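PDB 6T2N: glycoside hydrolase family 16 protein from Akkermansia muciniphila, which probably hydrolyses internal beta-galactosidic linkages in mucin O-glycans, acting as an endo-beta-galactosidase that starts mucin breakdown in the gut. Local coordinates for residues A[55-59]-A[68-72]; A[98-104]-A[291-297]; A[132-138]-A[268-273]. All coordinates share one frame; numbering follows the deposited sequence.

The three contacts sample the two stacked sheets of a GH16 beta-sandwich. Contact 2 pairs two strands of one sheet, and contact 3 two of the other. Contact 1 bridges the sheets, since strand 57-58 belongs with contact 2 and strand 71-72 with contact 3. The centres of contacts 1 and 3 are about 11 Å apart, and Trp70 CZ3 lies 3.7 Å from Leu271 CD1. The centres of contacts 2 and 3 are about 12 Å apart. Contacts 1 and 2 share the calcium ion through Glu59, Gly98 and Asp297; the side chain of Leu271 is about 11 Å from it. The sheet of contact 3 also holds strands 179-181 and 183-184, probably the GH16 catalytic motif.

Contact 1: A[55-59]-A[68-72]. With CA (calcium ion), chain C.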
loop_
_atom_site.group_PDB
_atom_site.type_symbol
_atom_site.label_atom_id
_atom_site.label_comp_id
_atom_site.label_asym_id
_atom_site.label_seq_id
_atom_site.Cartn_x
_atom_site.Cartn_y
_atom_site.Cartn_z
ATOM N N VAL A 55 4.998 -15.482 -10.034
ATOM C CA VAL A 55 5.750 -15.944 -8.832
ATOM C C VAL A 55 4.801 -15.989 -7.631
ATOM O O VAL A 55 5.041 -16.834 -6.758
ATOM C CB VAL A 55 6.967 -15.039 -8.536
ATOM C CG1 VAL A 55 7.903 -15.707 -7.540
ATOM C CG2 VAL A 55 7.727 -14.637 -9.801
ATOM N N TRP A 56 3.803 -15.097 -7.567
ATOM C CA TRP A 56 2.900 -14.966 -6.394
ATOM C C TRP A 56 1.726 -14.059 -6.744
ATOM O O TRP A 56 1.896 -13.146 -7.589
ATOM C CB TRP A 56 3.692 -14.441 -5.192
ATOM C CG TRP A 56 3.012 -14.454 -3.856
ATOM C CD1 TRP A 56 3.174 -15.376 -2.861
ATOM C CD2 TRP A 56 2.152 -13.437 -3.309
ATOM N NE1 TRP A 56 2.449 -15.026 -1.753
ATOM C CE2 TRP A 56 1.828 -13.833 -1.996
ATOM C CE3 TRP A 56 1.647 -12.229 -3.797
ATOM C CZ2 TRP A 56 1.022 -13.060 -1.173
ATOM C CZ3 TRP A 56 0.853 -11.461 -2.986
ATOM C CH2 TRP A 56 0.554 -11.872 -1.688
ATOM N N GLY A 57 0.571 -14.339 -6.130
ATOM C CA GLY A 57 -0.619 -13.483 -6.255
ATOM C C GLY A 57 -1.927 -14.156 -5.841
ATOM O O GLY A 57 -1.978 -15.120 -5.017
ATOM N N ASP A 58 -3.006 -13.579 -6.333
ATOM C CA ASP A 58 -4.355 -13.812 -5.765
ATOM C C ASP A 58 -5.331 -13.172 -6.743
ATOM O O ASP A 58 -5.156 -11.970 -7.096
ATOM C CB ASP A 58 -4.499 -13.300 -4.320
ATOM C CG ASP A 58 -5.464 -14.101 -3.447
ATOM O OD1 ASP A 58 -6.516 -14.555 -3.988
ATOM O OD2 ASP A 58 -5.144 -14.276 -2.231
ATOM N N GLU A 59 -6.247 -13.999 -7.237
ATOM C CA GLU A 59 -7.336 -13.540 -8.115
ATOM C C GLU A 59 -8.564 -13.414 -7.228
ATOM O O GLU A 59 -9.518 -12.805 -7.685
ATOM C CB GLU A 59 -7.402 -14.472 -9.319
ATOM C CG GLU A 59 -6.012 -14.729 -9.895
ATOM C CD GLU A 59 -5.283 -13.392 -10.287
ATOM O OE1 GLU A 59 -5.892 -12.770 -11.206
ATOM O OE2 GLU A 59 -4.105 -13.114 -9.846
ATOM N N LYS A 68 -2.729 -17.448 4.606
ATOM C CA LYS A 68 -1.311 -17.721 4.296
ATOM C C LYS A 68 -0.873 -16.673 3.260
ATOM O O LYS A 68 0.323 -16.603 3.008
ATOM C CB LYS A 68 -1.152 -19.174 3.828
ATOM C CG LYS A 68 -1.194 -19.307 2.308
ATOM C CD LYS A 68 -1.605 -20.635 1.655
ATOM C CE LYS A 68 -1.393 -20.531 0.149
ATOM N NZ LYS A 68 -2.178 -21.510 -0.630
ATOM N N LYS A 69 -1.783 -15.854 2.727
ATOM C CA LYS A 69 -1.425 -14.737 1.805
ATOM C C LYS A 69 -1.690 -13.313 2.362
ATOM O O LYS A 69 -0.940 -12.371 1.988
ATOM C CB LYS A 69 -2.180 -14.951 0.497
ATOM C CG LYS A 69 -1.433 -15.856 -0.447
ATOM C CD LYS A 69 -2.029 -15.897 -1.816
ATOM C CE LYS A 69 -1.632 -17.168 -2.520
ATOM N NZ LYS A 69 -2.199 -17.204 -3.880
ATOM N N TRP A 70 -2.737 -13.124 3.161
ATOM C CA TRP A 70 -3.130 -11.807 3.708
ATOM C C TRP A 70 -3.443 -11.934 5.191
ATOM O O TRP A 70 -3.918 -12.992 5.604
ATOM C CB TRP A 70 -4.329 -11.270 2.959
ATOM C CG TRP A 70 -4.195 -11.372 1.478
ATOM C CD1 TRP A 70 -4.712 -12.345 0.673
ATOM C CD2 TRP A 70 -3.500 -10.459 0.622
ATOM N NE1 TRP A 70 -4.426 -12.079 -0.633
ATOM C CE2 TRP A 70 -3.661 -10.937 -0.697
ATOM C CE3 TRP A 70 -2.753 -9.292 0.837
ATOM C CZ2 TRP A 70 -3.081 -10.298 -1.797
ATOM C CZ3 TRP A 70 -2.215 -8.642 -0.254
ATOM C CH2 TRP A 70 -2.390 -9.135 -1.554
ATOM N N LYS A 71 -3.174 -10.879 5.953
ATOM C CA LYS A 71 -3.592 -10.776 7.360
ATOM C C LYS A 71 -4.219 -9.415 7.528
ATOM O O LYS A 71 -3.881 -8.493 6.805
ATOM C CB LYS A 71 -2.460 -11.095 8.327
ATOM C CG LYS A 71 -2.111 -12.569 8.298
ATOM C CD LYS A 71 -1.127 -12.944 9.376
ATOM C CE LYS A 71 -0.531 -14.326 9.176
ATOM N NZ LYS A 71 -1.493 -15.396 9.538
ATOM N N PRO A 72 -5.255 -9.326 8.386
ATOM C CA PRO A 72 -5.933 -8.068 8.646
ATOM C C PRO A 72 -4.987 -7.255 9.530
ATOM O O PRO A 72 -4.384 -7.821 10.413
ATOM C CB PRO A 72 -7.214 -8.506 9.412
ATOM C CG PRO A 72 -6.776 -9.732 10.153
ATOM C CD PRO A 72 -5.866 -10.429 9.162
HETATM CA CA CA C . -10.392 -11.531 -9.432
#
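Lys69 lies alongside the ring of Trp56, and the two side chains head opposite ways. Lys69 CG approaches Trp56 CZ2 at 3.8 Å, and CD sits above one face of the indole, toward its rim. The lysine chain is extended beyond CG, which carries NZ on toward Gly57 O. The hydrogen bond modelled there is too short to trust and doubtful in detail. NZ also lies 4.5 Å from Asp58 OD2, beyond a salt bridge but probably close enough for some attraction. The backbone O of Lys69 meets the edge of Trp56. Trp70 comes next. Its CG is anti to the carbonyl carbon (chi1 -47°), and the indole reaches both Trp56 and Asp58. NE1 donates to Asp58 OD2 at 2.8 Å. The oxygen lies near the indole plane, yet the donor comes from above the carboxylate plane. Asp58 OD1 is hydrogen-bonded to Phe60 N, so both carboxylate oxygens are held. Trp56 turns its edge to the face of Trp70 in a T-shaped stack, with six-membered ring centroids 5.5 Å apart and planes at 63°. A leucine in place of Trp70 would probably leave Asp58 OD2 without this N-H donor and the edge of Trp56 without a flat face to meet. Glu59 O, at the end of 55-59, binds calcium at 2.3 Å. Val55 and Trp56 form a classic beta bulge opposite Phe301. Strand 57-58 pairs with strand 292-302, and strand 71-72 with strand 127-136. Trp70 packs between the sheets, touching Val299 of strand 292-302 and Leu269 of strand 267-275.

Contact 2: A[98-104]-A[291-297]; sequences GCLVLET and PVKFLID. With CA (calcium ion), chain C.
Leu102 packs against both Phe294 and Ile296 in an antiparallel strand pair of the GH16 beta-sandwich. Leu102 CD1 is 4.0 Å from Phe294 CD2 and touches Ile296 CD1. Leu100 and Ile296 project together from neighbouring strands, and CD2 of the leucine meets CD1 of the isoleucine at 3.8 Å. This face looks into the sandwich, where Phe294 reaches Ile164 of strand 160-168 and Ser273 of strand 267-275. On the other face Val101 CG2 rests on Leu295 CD2, 3.7 Å away. Backbone hydrogen bonds join Leu100 with Ile296, Leu102 with Phe294 and Thr104 with Val292. The bond from Leu102 N to Phe294 O is nearly straight (173°), while that from Leu100 N to Ile296 O is weak. Further out, Glu103 and Lys293 run next to each other. Glu103 OE2 reaches Lys293 CE at 3.2 Å, but the charged ends find their salt bridges on strand 93-96, Glu103 with Arg94 and Lys293 with Glu96. At the other end the strands meet at calcium. Asp297 has CG anti to its own N (chi1 -167°), and OD1 turns back to the ion. Glu59 O also binds the metal. Gly98 O lies 2.4 Å from the calcium, and Asp297 chelates it through O at 2.6 Å and OD1 at 2.7 Å.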
loop_
_atom_site.group_PDB
_atom_site.type_symbol
_atom_site.label_atom_id
_atom_site.label_comp_id
_atom_site.label_asym_id
_atom_site.label_seq_id
_atom_site.Cartn_x
_atom_site.Cartn_y
_atom_site.Cartn_z
ATOM N N GLY A 98 -15.439 -12.117 -6.796
ATOM C CA GLY A 98 -14.036 -12.393 -7.171
ATOM C C GLY A 98 -13.168 -11.137 -7.126
ATOM O O GLY A 98 -12.271 -10.973 -7.970
ATOM N N CYS A 99 -13.463 -10.246 -6.191
ATOM C CA CYS A 99 -12.493 -9.279 -5.655
ATOM C C CYS A 99 -12.449 -9.442 -4.138
ATOM O O CYS A 99 -13.477 -9.897 -3.535
ATOM C CB CYS A 99 -12.888 -7.846 -5.960
ATOM S SG CYS A 99 -13.239 -7.599 -7.705
ATOM N N LEU A 100 -11.290 -9.095 -3.568
ATOM C CA LEU A 100 -11.182 -8.598 -2.178
ATOM C C LEU A 100 -11.983 -7.297 -2.066
ATOM O O LEU A 100 -11.749 -6.338 -2.905
ATOM C CB LEU A 100 -9.720 -8.308 -1.840
ATOM C CG LEU A 100 -9.503 -7.668 -0.472
ATOM C CD1 LEU A 100 -9.966 -8.606 0.625
ATOM C CD2 LEU A 100 -8.053 -7.297 -0.271
ATOM N N VAL A 101 -12.832 -7.259 -1.039
ATOM C CA VAL A 101 -13.708 -6.113 -0.697
ATOM C C VAL A 101 -13.199 -5.560 0.641
ATOM O O VAL A 101 -13.240 -6.323 1.654
ATOM C CB VAL A 101 -15.185 -6.559 -0.649
ATOM C CG1 VAL A 101 -16.145 -5.402 -0.419
ATOM C CG2 VAL A 101 -15.555 -7.293 -1.915
ATOM N N LEU A 102 -12.716 -4.309 0.652
ATOM C CA LEU A 102 -12.428 -3.579 1.901
ATOM C C LEU A 102 -13.482 -2.499 2.036
ATOM O O LEU A 102 -13.503 -1.581 1.183
ATOM C CB LEU A 102 -11.050 -2.954 1.791
ATOM C CG LEU A 102 -9.909 -3.904 1.446
ATOM C CD1 LEU A 102 -8.606 -3.130 1.204
ATOM C CD2 LEU A 102 -9.751 -4.926 2.551
ATOM N N GLU A 103 -14.341 -2.648 3.048
ATOM C CA GLU A 103 -15.637 -1.936 3.138
ATOM C C GLU A 103 -15.821 -1.148 4.483
ATOM O O GLU A 103 -15.530 -1.640 5.534
ATOM C CB GLU A 103 -16.814 -2.879 3.098
ATOM C CG GLU A 103 -18.081 -2.069 3.196
ATOM C CD GLU A 103 -19.322 -2.825 2.853
ATOM O OE1 GLU A 103 -19.401 -3.870 3.436
ATOM O OE2 GLU A 103 -20.125 -2.344 1.996
ATOM N N THR A 104 -16.007 0.174 4.247
ATOM C CA THR A 104 -15.766 1.263 5.233
ATOM C C THR A 104 -17.149 1.680 5.663
ATOM O O THR A 104 -17.996 1.946 4.779
ATOM C CB THR A 104 -14.889 2.401 4.682
ATOM O OG1 THR A 104 -13.615 1.892 4.238
ATOM C CG2 THR A 104 -14.696 3.477 5.720
ATOM N N PRO A 291 -22.149 3.109 3.723
ATOM C CA PRO A 291 -20.878 2.443 3.479
ATOM C C PRO A 291 -20.301 2.657 2.078
ATOM O O PRO A 291 -20.942 3.136 1.182
ATOM C CB PRO A 291 -21.215 0.944 3.633
ATOM C CG PRO A 291 -22.532 0.943 4.327
ATOM C CD PRO A 291 -23.232 2.133 3.708
ATOM N N VAL A 292 -19.065 2.238 1.922
ATOM C CA VAL A 292 -18.334 2.427 0.655
ATOM C C VAL A 292 -17.401 1.223 0.589
ATOM O O VAL A 292 -17.101 0.670 1.713
ATOM C CB VAL A 292 -17.747 3.841 0.746
ATOM C CG1 VAL A 292 -16.273 3.934 0.452
ATOM C CG2 VAL A 292 -18.559 4.784 -0.101
ATOM N N LYS A 293 -17.081 0.782 -0.640
ATOM C CA LYS A 293 -16.208 -0.401 -0.924
ATOM C C LYS A 293 -14.938 -0.070 -1.756
ATOM O O LYS A 293 -14.983 0.722 -2.690
ATOM C CB LYS A 293 -17.054 -1.432 -1.667
ATOM C CG LYS A 293 -18.201 -2.031 -0.886
ATOM C CD LYS A 293 -18.957 -3.115 -1.654
ATOM C CE LYS A 293 -20.333 -3.386 -1.067
ATOM N NZ LYS A 293 -21.024 -4.510 -1.749
ATOM N N PHE A 294 -13.852 -0.762 -1.482
ATOM C CA PHE A 294 -12.612 -0.731 -2.300
ATOM C C PHE A 294 -12.471 -2.164 -2.800
ATOM O O PHE A 294 -12.442 -3.084 -1.904
ATOM C CB PHE A 294 -11.402 -0.250 -1.472
ATOM C CG PHE A 294 -10.053 -0.101 -2.131
ATOM C CD1 PHE A 294 -9.908 0.192 -3.471
ATOM C CD2 PHE A 294 -8.908 -0.105 -1.357
ATOM C CE1 PHE A 294 -8.658 0.422 -4.039
ATOM C CE2 PHE A 294 -7.661 0.123 -1.920
ATOM C CZ PHE A 294 -7.541 0.347 -3.271
ATOM N N LEU A 295 -12.486 -2.341 -4.130
ATOM C CA LEU A 295 -12.462 -3.672 -4.765
ATOM C C LEU A 295 -11.090 -3.894 -5.379
ATOM O O LEU A 295 -10.675 -3.052 -6.228
ATOM C CB LEU A 295 -13.557 -3.708 -5.829
ATOM C CG LEU A 295 -14.949 -3.395 -5.290
ATOM C CD1 LEU A 295 -15.985 -3.495 -6.377
ATOM C CD2 LEU A 295 -15.296 -4.319 -4.129
ATOM N N ILE A 296 -10.409 -4.972 -4.991
ATOM C CA ILE A 296 -9.150 -5.386 -5.683
ATOM C C ILE A 296 -9.489 -6.614 -6.522
ATOM O O ILE A 296 -9.750 -7.694 -5.928
ATOM C CB ILE A 296 -8.011 -5.683 -4.689
ATOM C CG1 ILE A 296 -7.564 -4.434 -3.947
ATOM C CG2 ILE A 296 -6.860 -6.339 -5.396
ATOM C CD1 ILE A 296 -8.234 -4.271 -2.629
ATOM N N ASP A 297 -9.490 -6.479 -7.842
ATOM C CA ASP A 297 -9.720 -7.673 -8.692
ATOM C C ASP A 297 -8.532 -8.641 -8.518
ATOM O O ASP A 297 -8.761 -9.817 -8.308
ATOM C CB ASP A 297 -10.073 -7.287 -10.127
ATOM C CG ASP A 297 -10.616 -8.447 -10.938
ATOM O OD1 ASP A 297 -11.470 -9.223 -10.430
ATOM O OD2 ASP A 297 -10.201 -8.556 -12.078
HETATM CA CA CA C . -10.392 -11.531 -9.432
#

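Contact 3: A[132-138]-A[268-273]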
loop_
_atom_site.group_PDB
_atom_site.type_symbol
_atom_site.label_atom_id
_atom_site.label_comp_id
_atom_site.label_asym_id
_atom_site.label_seq_id
_atom_site.Cartn_x
_atom_site.Cartn_y
_atom_site.Cartn_z
ATOM N N SER A 132 -12.982 0.087 8.930
ATOM C CA SER A 132 -12.655 -0.240 7.529
ATOM C C SER A 132 -11.775 -1.481 7.573
ATOM O O SER A 132 -11.570 -2.002 8.721
ATOM C CB SER A 132 -12.023 0.961 6.829
ATOM O OG SER A 132 -11.886 0.734 5.422
ATOM N N GLY A 133 -11.222 -1.861 6.413
ATOM C CA GLY A 133 -10.267 -2.998 6.292
ATOM C C GLY A 133 -8.884 -2.624 5.752
ATOM O O GLY A 133 -8.763 -1.726 4.919
ATOM N N SER A 134 -7.891 -3.375 6.192
ATOM C CA SER A 134 -6.481 -3.280 5.773
ATOM C C SER A 134 -5.924 -4.699 5.847
ATOM O O SER A 134 -6.122 -5.367 6.926
ATOM C CB SER A 134 -5.682 -2.309 6.643
ATOM O OG SER A 134 -4.344 -2.179 6.178
ATOM N N VAL A 135 -5.305 -5.147 4.752
ATOM C CA VAL A 135 -4.542 -6.424 4.691
ATOM C C VAL A 135 -3.070 -6.103 4.467
ATOM O O VAL A 135 -2.768 -5.145 3.734
ATOM C CB VAL A 135 -5.071 -7.371 3.596
ATOM C CG1 VAL A 135 -6.388 -7.995 3.998
ATOM C CG2 VAL A 135 -5.178 -6.693 2.239
ATOM N N THR A 136 -2.199 -6.936 5.011
ATOM C CA THR A 136 -0.740 -6.719 4.955
ATOM C C THR A 136 -0.099 -8.064 4.656
ATOM O O THR A 136 -0.585 -9.100 5.205
ATOM C CB THR A 136 -0.268 -6.112 6.279
ATOM O OG1 THR A 136 1.161 -6.051 6.287
ATOM C CG2 THR A 136 -0.783 -6.902 7.471
ATOM N N THR A 137 0.954 -8.053 3.851
ATOM C CA THR A 137 1.733 -9.280 3.585
ATOM C C THR A 137 2.884 -9.355 4.590
ATOM O O THR A 137 3.678 -10.279 4.470
ATOM C CB THR A 137 2.126 -9.349 2.105
ATOM O OG1 THR A 137 3.226 -8.475 1.825
ATOM C CG2 THR A 137 0.945 -9.040 1.204
ATOM N N ILE A 138 2.937 -8.448 5.570
ATOM C CA ILE A 138 4.167 -8.242 6.401
ATOM C C ILE A 138 4.697 -9.624 6.738
ATOM O O ILE A 138 5.906 -9.831 6.542
ATOM C CB ILE A 138 3.945 -7.360 7.657
ATOM C CG1 ILE A 138 5.281 -6.891 8.270
ATOM C CG2 ILE A 138 3.066 -8.049 8.675
ATOM C CD1 ILE A 138 5.167 -6.021 9.517
ATOM N N TYR A 268 7.069 -5.172 1.977
ATOM C CA TYR A 268 5.765 -5.898 2.141
ATOM C C TYR A 268 4.614 -4.996 1.719
ATOM O O TYR A 268 4.781 -3.775 1.628
ATOM C CB TYR A 268 5.559 -6.519 3.518
ATOM C CG TYR A 268 5.532 -5.503 4.610
ATOM C CD1 TYR A 268 4.360 -4.838 4.888
ATOM C CD2 TYR A 268 6.682 -5.170 5.321
ATOM C CE1 TYR A 268 4.307 -3.886 5.891
ATOM C CE2 TYR A 268 6.662 -4.191 6.308
ATOM C CZ TYR A 268 5.462 -3.548 6.590
ATOM O OH TYR A 268 5.340 -2.580 7.548
ATOM N N LEU A 269 3.518 -5.644 1.331
ATOM C CA LEU A 269 2.390 -4.996 0.617
ATOM C C LEU A 269 1.213 -4.768 1.562
ATOM O O LEU A 269 0.927 -5.635 2.422
ATOM C CB LEU A 269 1.940 -5.837 -0.569
ATOM C CG LEU A 269 0.706 -5.286 -1.289
ATOM C CD1 LEU A 269 0.935 -3.884 -1.832
ATOM C CD2 LEU A 269 0.247 -6.221 -2.419
ATOM N N ILE A 270 0.573 -3.614 1.388
ATOM C CA ILE A 270 -0.648 -3.201 2.124
ATOM C C ILE A 270 -1.708 -2.742 1.145
ATOM O O ILE A 270 -1.367 -1.866 0.297
ATOM C CB ILE A 270 -0.357 -2.056 3.074
ATOM C CG1 ILE A 270 0.672 -2.459 4.113
ATOM C CG2 ILE A 270 -1.655 -1.638 3.697
ATOM C CD1 ILE A 270 0.818 -1.418 5.200
ATOM N N LEU A 271 -2.926 -3.268 1.343
ATOM C CA LEU A 271 -4.177 -2.834 0.668
ATOM C C LEU A 271 -5.129 -2.340 1.758
ATOM O O LEU A 271 -5.395 -3.097 2.680
ATOM C CB LEU A 271 -4.731 -4.030 -0.097
ATOM C CG LEU A 271 -3.726 -4.762 -0.988
ATOM C CD1 LEU A 271 -4.378 -5.940 -1.666
ATOM C CD2 LEU A 271 -3.185 -3.852 -2.050
ATOM N N ASN A 272 -5.572 -1.095 1.707
ATOM C CA ASN A 272 -6.351 -0.515 2.824
ATOM C C ASN A 272 -7.206 0.664 2.313
ATOM O O ASN A 272 -6.878 1.248 1.235
ATOM C CB ASN A 272 -5.429 -0.147 3.986
ATOM C CG ASN A 272 -4.712 1.150 3.696
ATOM O OD1 ASN A 272 -3.750 1.163 2.958
ATOM N ND2 ASN A 272 -5.259 2.272 4.118
ATOM N N SER A 273 -8.320 0.942 3.009
ATOM C CA SER A 273 -9.054 2.224 2.960
ATOM C C SER A 273 -8.965 2.855 4.344
ATOM O O SER A 273 -9.523 2.292 5.312
ATOM C CB SER A 273 -10.458 2.050 2.546
ATOM O OG SER A 273 -10.535 1.631 1.200
#
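Tyr268 has CG between its backbone N and carbonyl carbon (chi1 62°), and Ile138 has CG1 anti to N (chi1 -166°). These torsions set the two side chains alongside each other. Ile138 CG1 lies over the centre of the tyrosine ring, 3.6 Å from the centroid, in a CH-pi contact. An ST turn, with Ile138 N donating to Thr136 OG1, probably helps to fix the backbone there. Thr137 continues the pairing past the strand end. Its N donates to Leu269 O at 2.8 Å, and its OG1 takes the N-H of Leu269 at 2.9 Å in an almost straight bond (176°). Thr137 OG1 is also hydrogen-bonded to Lys141 O. In the middle, Val135 and Leu271 exchange two backbone bonds, and Val135 CG2 packs on Leu271 CB at 3.6 Å. Ser134 OG sits against Asn272 CB, but their polar groups bond elsewhere, Ser134 to Glu73 and Asn272 to Trp165. A weak bond from Ser273 N to Gly133 O follows. Val135 and Leu271 face the sandwich interior, with Leu271 on Val299. This buried strand pair belongs to the GH16 beta-sandwich; its sheet holds strand 179-181, which by sequence probably carries part of the family's E-I-D-x-x-E catalytic motif.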